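Local coordinates for protein chitosanase (PDB 7C6C) that hydrolyses internal beta-1,4 linkages between glucosamine units of partly acetylated chitosan and probably helps defend the bacterium against fungi by degrading their cell-wall chitosan, at residues D52-E55 with V56-Y60; K124-N128 with A129-T133; F156-L159 with I160-N164; W180-K183 with F184-V187. All coordinates share one frame; numbering follows the deposited sequence. Where two conformers were deposited one is given.

Contact 1 (D52-E55 with V56-Y60)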
loop_
_atom_site.group_PDB
_atom_site.type_symbol
_atom_site.label_atom_id
_atom_site.label_comp_id
_atom_site.label_asym_id
_atom_site.label_seq_id
_atom_site.Cartn_x
_atom_site.Cartn_y
_atom_site.Cartn_z
ATOM N N ASP A 52 -12.258 -0.339 -1.517
ATOM C CA ASP A 52 -11.331 -0.348 -2.639
ATOM C C ASP A 52 -11.380 -1.648 -3.424
ATOM O O ASP A 52 -11.218 -1.610 -4.648
ATOM C CB ASP A 52 -9.919 0.135 -2.278
ATOM C CG ASP A 52 -9.242 -0.719 -1.244
ATOM O OD1 ASP A 52 -9.928 -1.477 -0.536
ATOM O OD2 ASP A 52 -8.000 -0.624 -1.137
ATOM N N ALA A 53 -11.659 -2.791 -2.785
ATOM C CA ALA A 53 -11.897 -4.001 -3.567
ATOM C C ALA A 53 -13.160 -3.860 -4.411
ATOM O O ALA A 53 -13.207 -4.324 -5.558
ATOM C CB ALA A 53 -11.966 -5.225 -2.657
ATOM N N LEU A 54 -14.198 -3.230 -3.852
ATOM C CA LEU A 54 -15.390 -2.899 -4.624
ATOM C C LEU A 54 -15.018 -2.120 -5.880
ATOM O O LEU A 54 -15.498 -2.423 -6.976
ATOM C CB LEU A 54 -16.365 -2.107 -3.748
ATOM C CG LEU A 54 -17.504 -1.396 -4.480
ATOM C CD1 LEU A 54 -18.482 -2.382 -5.117
ATOM C CD2 LEU A 54 -18.218 -0.463 -3.525
ATOM N N GLU A 55 -14.142 -1.119 -5.745
ATOM C CA GLU A 55 -13.760 -0.317 -6.907
ATOM C C GLU A 55 -13.086 -1.164 -7.977
ATOM O O GLU A 55 -13.356 -0.984 -9.167
ATOM C CB GLU A 55 -12.876 0.866 -6.506
ATOM C CG GLU A 55 -13.604 1.886 -5.642
ATOM C CD GLU A 55 -12.940 3.239 -5.647
ATOM O OE1 GLU A 55 -12.629 3.745 -6.740
ATOM O OE2 GLU A 55 -12.727 3.796 -4.553
ATOM N N VAL A 56 -12.213 -2.098 -7.579
ATOM C CA VAL A 56 -11.614 -2.995 -8.563
ATOM C C VAL A 56 -12.695 -3.741 -9.335
ATOM O O VAL A 56 -12.658 -3.821 -10.567
ATOM C CB VAL A 56 -10.616 -3.960 -7.900
ATOM C CG1 VAL A 56 -10.142 -4.988 -8.922
ATOM C CG2 VAL A 56 -9.451 -3.192 -7.321
ATOM N N VAL A 57 -13.671 -4.306 -8.620
ATOM C CA VAL A 57 -14.699 -5.093 -9.292
ATOM C C VAL A 57 -15.585 -4.205 -10.162
ATOM O O VAL A 57 -15.989 -4.613 -11.255
ATOM C CB VAL A 57 -15.487 -5.958 -8.287
ATOM C CG1 VAL A 57 -16.559 -6.757 -9.003
ATOM C CG2 VAL A 57 -14.536 -6.891 -7.535
ATOM N N GLU A 58 -15.865 -2.969 -9.725
ATOM C CA GLU A 58 -16.628 -2.041 -10.565
ATOM C C GLU A 58 -15.893 -1.748 -11.865
ATOM O O GLU A 58 -16.491 -1.763 -12.952
ATOM C CB GLU A 58 -16.842 -0.721 -9.824
ATOM C CG GLU A 58 -17.789 -0.753 -8.652
ATOM C CD GLU A 58 -17.649 0.505 -7.799
ATOM O OE1 GLU A 58 -16.605 1.198 -7.915
ATOM O OE2 GLU A 58 -18.559 0.807 -6.998
ATOM N N VAL A 59 -14.594 -1.441 -11.763
ATOM C CA VAL A 59 -13.795 -1.094 -12.940
ATOM C C VAL A 59 -13.701 -2.290 -13.878
ATOM O O VAL A 59 -13.885 -2.174 -15.094
ATOM C CB VAL A 59 -12.404 -0.578 -12.507
ATOM C CG1 VAL A 59 -11.428 -0.524 -13.694
ATOM C CG2 VAL A 59 -12.524 0.780 -11.846
ATOM N N TYR A 60 -13.428 -3.467 -13.315
ATOM C CA TYR A 60 -13.367 -4.683 -14.113
ATOM C C TYR A 60 -14.700 -4.953 -14.799
ATOM O O TYR A 60 -14.735 -5.334 -15.975
ATOM C CB TYR A 60 -12.969 -5.848 -13.203
ATOM C CG TYR A 60 -12.917 -7.202 -13.870
ATOM C CD1 TYR A 60 -12.156 -7.414 -15.013
ATOM C CD2 TYR A 60 -13.619 -8.273 -13.343
ATOM C CE1 TYR A 60 -12.106 -8.662 -15.617
ATOM C CE2 TYR A 60 -13.568 -9.524 -13.931
ATOM C CZ TYR A 60 -12.821 -9.712 -15.071
ATOM O OH TYR A 60 -12.804 -10.959 -15.649
#

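Contact 2 (K124-N128 with A129-T133)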
loop_
_atom_site.group_PDB
_atom_site.type_symbol
_atom_site.label_atom_id
_atom_site.label_comp_id
_atom_site.label_asym_id
_atom_site.label_seq_id
_atom_site.Cartn_x
_atom_site.Cartn_y
_atom_site.Cartn_z
ATOM N N LYS A 124 1.064 13.208 -5.316
ATOM C CA LYS A 124 0.537 14.546 -5.073
ATOM C C LYS A 124 0.930 15.045 -3.690
ATOM O O LYS A 124 1.378 16.187 -3.537
ATOM C CB LYS A 124 -0.983 14.551 -5.240
ATOM C CG LYS A 124 -1.617 15.908 -4.972
ATOM C CD LYS A 124 -3.131 15.867 -5.106
ATOM C CE LYS A 124 -3.719 17.270 -5.105
ATOM N NZ LYS A 124 -5.203 17.243 -5.053
ATOM N N ARG A 125 0.762 14.209 -2.663
ATOM C CA ARG A 125 1.162 14.628 -1.324
ATOM C C ARG A 125 2.675 14.782 -1.216
ATOM O O ARG A 125 3.157 15.652 -0.480
ATOM C CB ARG A 125 0.615 13.667 -0.265
ATOM C CG ARG A 125 -0.912 13.662 -0.154
ATOM C CD ARG A 125 -1.377 13.386 1.273
ATOM N NE ARG A 125 -2.824 13.184 1.380
ATOM C CZ ARG A 125 -3.706 14.156 1.588
ATOM N NH1 ARG A 125 -3.298 15.413 1.700
ATOM N NH2 ARG A 125 -4.996 13.871 1.678
ATOM N N SER A 126 3.437 13.969 -1.957
ATOM C CA SER A 126 4.883 14.156 -2.033
ATOM C C SER A 126 5.221 15.522 -2.610
ATOM O O SER A 126 6.086 16.233 -2.085
ATOM C CB SER A 126 5.495 13.054 -2.898
ATOM O OG SER A 126 5.400 11.791 -2.269
ATOM N N ASP A 127 4.546 15.901 -3.702
ATOM C CA ASP A 127 4.752 17.221 -4.284
ATOM C C ASP A 127 4.398 18.314 -3.288
ATOM O O ASP A 127 5.127 19.305 -3.157
ATOM C CB ASP A 127 3.894 17.384 -5.538
ATOM C CG ASP A 127 4.345 16.503 -6.681
ATOM O OD1 ASP A 127 5.452 15.931 -6.598
ATOM O OD2 ASP A 127 3.584 16.390 -7.667
ATOM N N ASN A 128 3.282 18.148 -2.572
ATOM C CA ASN A 128 2.878 19.154 -1.595
ATOM C C ASN A 128 3.903 19.305 -0.479
ATOM O O ASN A 128 4.077 20.406 0.058
ATOM C CB ASN A 128 1.504 18.813 -1.012
ATOM C CG ASN A 128 0.402 18.814 -2.060
ATOM O OD1 ASN A 128 0.532 19.430 -3.117
ATOM N ND2 ASN A 128 -0.701 18.133 -1.759
ATOM N N ALA A 129 4.581 18.219 -0.116
ATOM C CA ALA A 129 5.611 18.250 0.913
ATOM C C ALA A 129 6.983 18.634 0.371
ATOM O O ALA A 129 7.939 18.714 1.149
ATOM C CB ALA A 129 5.688 16.897 1.629
ATOM N N GLY A 130 7.103 18.864 -0.934
ATOM C CA GLY A 130 8.385 19.223 -1.507
ATOM C C GLY A 130 9.387 18.093 -1.590
ATOM O O GLY A 130 10.592 18.348 -1.641
ATOM N N LEU A 131 8.927 16.845 -1.605
ATOM C CA LEU A 131 9.850 15.723 -1.683
ATOM C C LEU A 131 10.481 15.674 -3.068
ATOM O O LEU A 131 9.788 15.785 -4.085
ATOM C CB LEU A 131 9.113 14.416 -1.384
ATOM C CG LEU A 131 8.363 14.396 -0.050
ATOM C CD1 LEU A 131 7.822 13.014 0.246
ATOM C CD2 LEU A 131 9.253 14.873 1.082
ATOM N N LYS A 132 11.805 15.534 -3.109
ATOM C CA LYS A 132 12.517 15.439 -4.373
ATOM C C LYS A 132 13.134 14.076 -4.641
ATOM O O LYS A 132 13.431 13.774 -5.801
ATOM C CB LYS A 132 13.622 16.503 -4.451
ATOM C CG LYS A 132 13.103 17.932 -4.466
ATOM C CD LYS A 132 14.251 18.929 -4.567
ATOM C CE LYS A 132 13.746 20.355 -4.737
ATOM N NZ LYS A 132 14.869 21.332 -4.747
ATOM N N THR A 133 13.338 13.247 -3.620
ATOM C CA THR A 133 14.064 12.003 -3.827
ATOM C C THR A 133 13.118 10.869 -4.191
ATOM O O THR A 133 11.979 10.793 -3.720
ATOM C CB THR A 133 14.899 11.594 -2.607
ATOM O OG1 THR A 133 14.036 11.219 -1.524
ATOM C CG2 THR A 133 15.860 12.704 -2.176
HETATM O O HOH W 1 7.451 14.859 -5.142
#

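Contact 3 (F156-L159 with I160-N164)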
loop_
_atom_site.group_PDB
_atom_site.type_symbol
_atom_site.label_atom_id
_atom_site.label_comp_id
_atom_site.label_asym_id
_atom_site.label_seq_id
_atom_site.Cartn_x
_atom_site.Cartn_y
_atom_site.Cartn_z
ATOM N N PHE A 156 -2.227 8.042 5.842
ATOM C CA PHE A 156 -1.087 8.610 5.128
ATOM C C PHE A 156 -0.858 10.075 5.493
ATOM O O PHE A 156 0.242 10.460 5.910
ATOM C CB PHE A 156 -1.398 8.444 3.638
ATOM C CG PHE A 156 -0.386 9.023 2.691
ATOM C CD1 PHE A 156 0.983 8.920 2.907
ATOM C CD2 PHE A 156 -0.834 9.631 1.526
ATOM C CE1 PHE A 156 1.876 9.437 1.978
ATOM C CE2 PHE A 156 0.047 10.146 0.601
ATOM C CZ PHE A 156 1.404 10.049 0.824
ATOM N N TYR A 157 -1.885 10.913 5.336
ATOM C CA TYR A 157 -1.685 12.338 5.583
ATOM C C TYR A 157 -1.520 12.641 7.068
ATOM O O TYR A 157 -0.805 13.584 7.424
ATOM C CB TYR A 157 -2.799 13.165 4.938
ATOM C CG TYR A 157 -2.539 14.658 4.940
ATOM C CD1 TYR A 157 -1.316 15.176 4.526
ATOM C CD2 TYR A 157 -3.522 15.550 5.353
ATOM C CE1 TYR A 157 -1.077 16.537 4.534
ATOM C CE2 TYR A 157 -3.292 16.912 5.364
ATOM C CZ TYR A 157 -2.070 17.399 4.950
ATOM O OH TYR A 157 -1.832 18.753 4.958
ATOM N N ALA A 158 -2.150 11.855 7.948
ATOM C CA ALA A 158 -1.897 12.018 9.379
ATOM C C ALA A 158 -0.425 11.793 9.702
ATOM O O ALA A 158 0.165 12.522 10.507
ATOM C CB ALA A 158 -2.773 11.063 10.188
ATOM N N LEU A 159 0.190 10.794 9.067
ATOM C CA LEU A 159 1.613 10.549 9.289
ATOM C C LEU A 159 2.464 11.692 8.749
ATOM O O LEU A 159 3.446 12.093 9.386
ATOM C CB LEU A 159 2.031 9.226 8.650
ATOM C CG LEU A 159 1.331 7.975 9.187
ATOM C CD1 LEU A 159 1.930 6.740 8.566
ATOM C CD2 LEU A 159 1.384 7.894 10.708
ATOM N N ILE A 160 2.117 12.220 7.571
ATOM C CA ILE A 160 2.848 13.361 7.019
ATOM C C ILE A 160 2.781 14.544 7.974
ATOM O O ILE A 160 3.799 15.174 8.285
ATOM C CB ILE A 160 2.314 13.728 5.621
ATOM C CG1 ILE A 160 2.696 12.671 4.586
ATOM C CG2 ILE A 160 2.826 15.103 5.192
ATOM C CD1 ILE A 160 2.034 12.885 3.246
ATOM N N LYS A 161 1.577 14.860 8.461
ATOM C CA LYS A 161 1.423 16.015 9.340
ATOM C C LYS A 161 2.167 15.823 10.657
ATOM O O LYS A 161 2.794 16.762 11.162
ATOM C CB LYS A 161 -0.057 16.308 9.579
ATOM C CG LYS A 161 -0.763 16.911 8.374
ATOM C CD LYS A 161 -2.199 17.295 8.690
ATOM C CE LYS A 161 -3.049 16.076 9.004
ATOM N NZ LYS A 161 -4.472 16.463 9.250
ATOM N N ARG A 162 2.121 14.617 11.225
ATOM C CA ARG A 162 2.847 14.374 12.467
ATOM C C ARG A 162 4.349 14.490 12.259
ATOM O O ARG A 162 5.063 14.999 13.131
ATOM C CB ARG A 162 2.472 13.014 13.055
ATOM C CG ARG A 162 1.056 12.990 13.589
ATOM C CD ARG A 162 0.909 12.116 14.813
ATOM N NE ARG A 162 1.015 10.698 14.495
ATOM C CZ ARG A 162 -0.005 9.939 14.107
ATOM N NH1 ARG A 162 -1.218 10.459 13.973
ATOM N NH2 ARG A 162 0.193 8.657 13.851
ATOM N N THR A 163 4.842 14.025 11.108
ATOM C CA THR A 163 6.253 14.181 10.778
ATOM C C THR A 163 6.618 15.652 10.627
ATOM O O THR A 163 7.626 16.112 11.177
ATOM C CB THR A 163 6.569 13.411 9.498
ATOM O OG1 THR A 163 6.251 12.028 9.685
ATOM C CG2 THR A 163 8.039 13.538 9.159
ATOM N N ASN A 164 5.795 16.411 9.894
ATOM C CA ASN A 164 6.065 17.836 9.719
ATOM C C ASN A 164 6.167 18.545 11.064
ATOM O O ASN A 164 7.053 19.386 11.267
ATOM C CB ASN A 164 4.974 18.491 8.869
ATOM C CG ASN A 164 5.033 18.076 7.409
ATOM O OD1 ASN A 164 6.023 17.511 6.948
ATOM N ND2 ASN A 164 3.972 18.373 6.669
#

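Contact 4 (W180-K183 with F184-V187)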
loop_
_atom_site.group_PDB
_atom_site.type_symbol
_atom_site.label_atom_id
_atom_site.label_comp_id
_atom_site.label_asym_id
_atom_site.label_seq_id
_atom_site.Cartn_x
_atom_site.Cartn_y
_atom_site.Cartn_z
ATOM N N TRP A 180 14.129 14.658 7.287
ATOM C CA TRP A 180 12.674 14.553 7.338
ATOM C C TRP A 180 12.216 13.116 7.126
ATOM O O TRP A 180 11.331 12.627 7.842
ATOM C CB TRP A 180 12.060 15.467 6.280
ATOM C CG TRP A 180 10.563 15.545 6.327
ATOM C CD1 TRP A 180 9.811 16.443 7.025
ATOM C CD2 TRP A 180 9.636 14.693 5.641
ATOM N NE1 TRP A 180 8.473 16.204 6.818
ATOM C CE2 TRP A 180 8.339 15.136 5.970
ATOM C CE3 TRP A 180 9.778 13.599 4.780
ATOM C CZ2 TRP A 180 7.193 14.521 5.470
ATOM C CZ3 TRP A 180 8.638 12.992 4.284
ATOM C CH2 TRP A 180 7.364 13.453 4.631
ATOM N N LEU A 181 12.804 12.423 6.145
ATOM C CA LEU A 181 12.383 11.056 5.861
ATOM C C LEU A 181 12.715 10.119 7.016
ATOM O O LEU A 181 11.942 9.207 7.319
ATOM C CB LEU A 181 13.014 10.566 4.560
ATOM C CG LEU A 181 12.516 9.207 4.060
ATOM C CD1 LEU A 181 11.030 9.269 3.721
ATOM C CD2 LEU A 181 13.349 8.752 2.868
ATOM N N ASN A 182 13.855 10.325 7.678
ATOM C CA ASN A 182 14.160 9.506 8.848
ATOM C C ASN A 182 13.121 9.710 9.942
ATOM O O ASN A 182 12.694 8.749 10.594
ATOM C CB ASN A 182 15.565 9.807 9.358
ATOM C CG ASN A 182 16.635 9.256 8.446
ATOM O OD1 ASN A 182 16.414 8.279 7.733
ATOM N ND2 ASN A 182 17.805 9.878 8.464
ATOM N N LYS A 183 12.678 10.953 10.138
ATOM C CA LYS A 183 11.627 11.203 11.116
ATOM C C LYS A 183 10.304 10.593 10.668
ATOM O O LYS A 183 9.545 10.077 11.496
ATOM C CB LYS A 183 11.489 12.701 11.380
ATOM C CG LYS A 183 12.786 13.355 11.835
ATOM C CD LYS A 183 12.615 14.148 13.124
ATOM C CE LYS A 183 13.925 14.812 13.545
ATOM N NZ LYS A 183 13.973 15.119 15.006
ATOM N N PHE A 184 10.012 10.639 9.362
ATOM C CA PHE A 184 8.804 10.000 8.851
ATOM C C PHE A 184 8.810 8.507 9.144
ATOM O O PHE A 184 7.795 7.943 9.568
ATOM C CB PHE A 184 8.677 10.235 7.347
ATOM C CG PHE A 184 7.377 9.741 6.775
ATOM C CD1 PHE A 184 7.233 8.425 6.362
ATOM C CD2 PHE A 184 6.281 10.587 6.685
ATOM C CE1 PHE A 184 6.028 7.973 5.859
ATOM C CE2 PHE A 184 5.078 10.140 6.176
ATOM C CZ PHE A 184 4.953 8.832 5.765
ATOM N N LEU A 185 9.945 7.848 8.910
ATOM C CA LEU A 185 10.034 6.419 9.187
ATOM C C LEU A 185 9.830 6.137 10.673
ATOM O O LEU A 185 9.185 5.149 11.039
ATOM C CB LEU A 185 11.361 5.866 8.658
ATOM C CG LEU A 185 11.473 5.855 7.128
ATOM C CD1 LEU A 185 12.920 5.645 6.689
ATOM C CD2 LEU A 185 10.581 4.775 6.536
ATOM N N ASP A 186 10.341 7.016 11.544
ATOM C CA ASP A 186 10.092 6.889 12.979
ATOM C C ASP A 186 8.605 7.008 13.295
ATOM O O ASP A 186 8.054 6.223 14.077
ATOM C CB ASP A 186 10.844 7.983 13.737
ATOM C CG ASP A 186 12.336 7.765 13.768
ATOM O OD1 ASP A 186 12.800 6.664 13.409
ATOM O OD2 ASP A 186 13.045 8.710 14.181
ATOM N N VAL A 187 7.949 8.018 12.717
ATOM C CA VAL A 187 6.525 8.235 12.945
ATOM C C VAL A 187 5.721 7.041 12.449
ATOM O O VAL A 187 4.788 6.577 13.115
ATOM C CB VAL A 187 6.088 9.551 12.275
ATOM C CG1 VAL A 187 4.572 9.630 12.167
ATOM C CG2 VAL A 187 6.639 10.751 13.042
#

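Contact 1 (D52-E55 with V56-Y60)
Asp-52 gives its carbonyl O to the amide N of Val-56 at 3.1 Å, the first of four i-to-i+4 bonds linking 52-55 to 56-59. Its carboxylate turns back the other way, where OD1 accepts the backbone N of Thr-47 on the strand just before the helix. Ala-53 follows with its O bonded to Val-57 N, and the CG2 methyl of Val-57 lies 3.5 Å from that same oxygen. Leu-54 makes the main side-chain contact. With CG anti to the backbone N (chi1 166°), its branch leans along the helix to Glu-58, whose OE2 rests 3.5 Å from Leu-54 CG and close to both methyls; Leu-54 O meanwhile takes Glu-58 N at 2.8 Å. Glu-55 bonds through its O to Val-59 N, while its CG lies 3.8 Å from OE1 of Glu-58. The two carboxylates stay apart, OE1 of Glu-55 being 4.9 Å from OE1 of Glu-58, a spacing that probably leaves mild repulsion. Leu-54 and Val-57 also pack on helix 73-82, and Val-56 on Phe-46 and Gln-110. These are the regular first turns of helix 52-63, with the side chain of Asp-52 about 9 Å from that of Glu-19, the predicted proton donor.

Contact 2 (K124-N128 with A129-T133)
Leu-131 folds back on Ser-126 where helix 104-128 ends. Its CB lies 3.6 Å from the carbonyl O of Ser-126, and CG is as close to that oxygen while also nearing Ser-126 CA. At the tip, CD1 reaches the serine side chain, 3.7 Å from OG, whose own hydrogen bond goes back to Ala-122 O. The other methyl, CD2, points to the indole of Trp-180. A chi1 of -55° sets CG beside the leucine's own backbone N, and that N is held by the same carbonyl. Ala-129 N to Arg-125 O is the last regular helix bond. Beyond it, Leu-131 N donates to Ser-126 O at 2.9 Å and Gly-130 N to Asp-127 O at 3.0 Å, the latter from above the carbonyl plane; with Gly-130 at positive phi (73°), this is a Schellman motif, which ends the helix and sends the chain out in a new direction. A water bridges the exit, donating to Asp-127 OD1 and to Leu-131 O, each at 2.7 Å. Leu-131 O also accepts from Arg-137, and Thr-133, the N-cap of the next helix, binds Ala-136 N through OG1. The turn thus joins helix 104-128 to helix 134-147, with Leu-131 wedged against Ala-136 and Met-140 of the latter and against Glu-177 and Trp-180 of helix 177-193.

Contact 3 (F156-L159 with I160-N164)
Phe-156 and Tyr-157 both swing their rings anti to the backbone N (chi1 177° and -170°), which tips each ring along the helix toward the residue four places on. There Ile-160 sets CD1 over one face of the phenylalanine, 3.7 Å from CE1 of Phe-156 and displaced toward the rim, a CH-pi contact. Lys-161 does the same to Tyr-157. Its chi1 near -73° and extended chi2 lay CG and CD across the phenol: Lys-161 CG stands 3.9 Å from the centroid of the Tyr-157 ring, over the face, and Lys-161 CD comes to 3.5 Å from Tyr-157 CE2. The bend at chi3 then returns Lys-161 CE to 3.7 Å from Tyr-157 CD2. The ring takes part in a cation-pi contact with Arg-125 as well. Further on, Arg-162 curls back along the helix, placing one face of its guanidinium over Ala-158 O and NH2 3.4 Å from Leu-159 CD2; NH1 is held by Pro-153 O. Thr-163 closes the turn on Leu-159. Its hydroxyl donates to Leu-159 O at 2.8 Å, and its backbone N bonds to the same oxygen at 2.9 Å, the two arriving from opposite faces of the carbonyl plane. A single carbonyl thus serves both the helix bond and the threonine hydroxyl, so the buried hydroxyl's proton is satisfied within its own helix. On Tyr-157 the methylenes CG, CD and CE of Lys-161 make the closest contacts, with NZ a little farther off; the contact is probably chiefly dispersive, with cation-pi character supplied by Arg-125.

Contact 4 (W180-K183 with F184-V187)
Phe-184 meets Trp-180 one turn back on helix 177-193, part of the mainly helical glycosyl hydrolase family 46 fold of the lysozyme clan. Phe-184 N bonds to Trp-180 O at 2.8 Å. Both side chains leave anti to their backbone N and run side by side in the same direction. Their rings are near parallel, with planes at 27°, but slid apart: the centroids of the Trp-180 six-membered ring and the Phe-184 ring are 5.4 Å apart. They barely overlap, the closest pair being Phe-184 CD2 and Trp-180 CH2 at 3.7 Å, while Phe-184 CB stands over the rim of the indole face. The indole NE1 turns away to Asn-164 OD1. Leu-185 comes next, bonding through N to Leu-181 O; its CG sits 3.4 Å from that oxygen, with the branch continuing toward Val-211 and Arg-215 of helix 209-219. Asp-186 sets its carboxylate beside the backbone, CG 3.3 Å from Asn-182 O. This would crowd two acceptors together, but Arg-215 reaches both, forming a salt bridge through NH2 to Asp-186 OD1 and a hydrogen bond through NH1 to Asn-182 O, which probably offsets the repulsion. Asn-182 O also takes the amide N of Asp-186. Val-187 completes the turn: its N bonds to Lys-183 O at 2.9 Å, and its CG2 methyl lies 3.4 Å from Lys-183 O.

From the N terminus the four contacts come strictly in series; none nests in or crosses another, and each joins neighbouring turns or a helix end, so none closes a long loop. Contact 1, on helix 52-63, stands apart, its nearest atoms about 12 Å from contact 3, and lies across the chain's centre from contact 4. Contacts 2, 3 and 4 meet one another. Arg-125 of contact 2 packs on Phe-156, Tyr-157 and Ile-160 of contact 3, while Leu-131 touches Trp-180 of contact 4, so the end of helix 104-128 and its following loop are tied to both helices. Asn-164 and Thr-163 join helix 156-167 to helix 177-193.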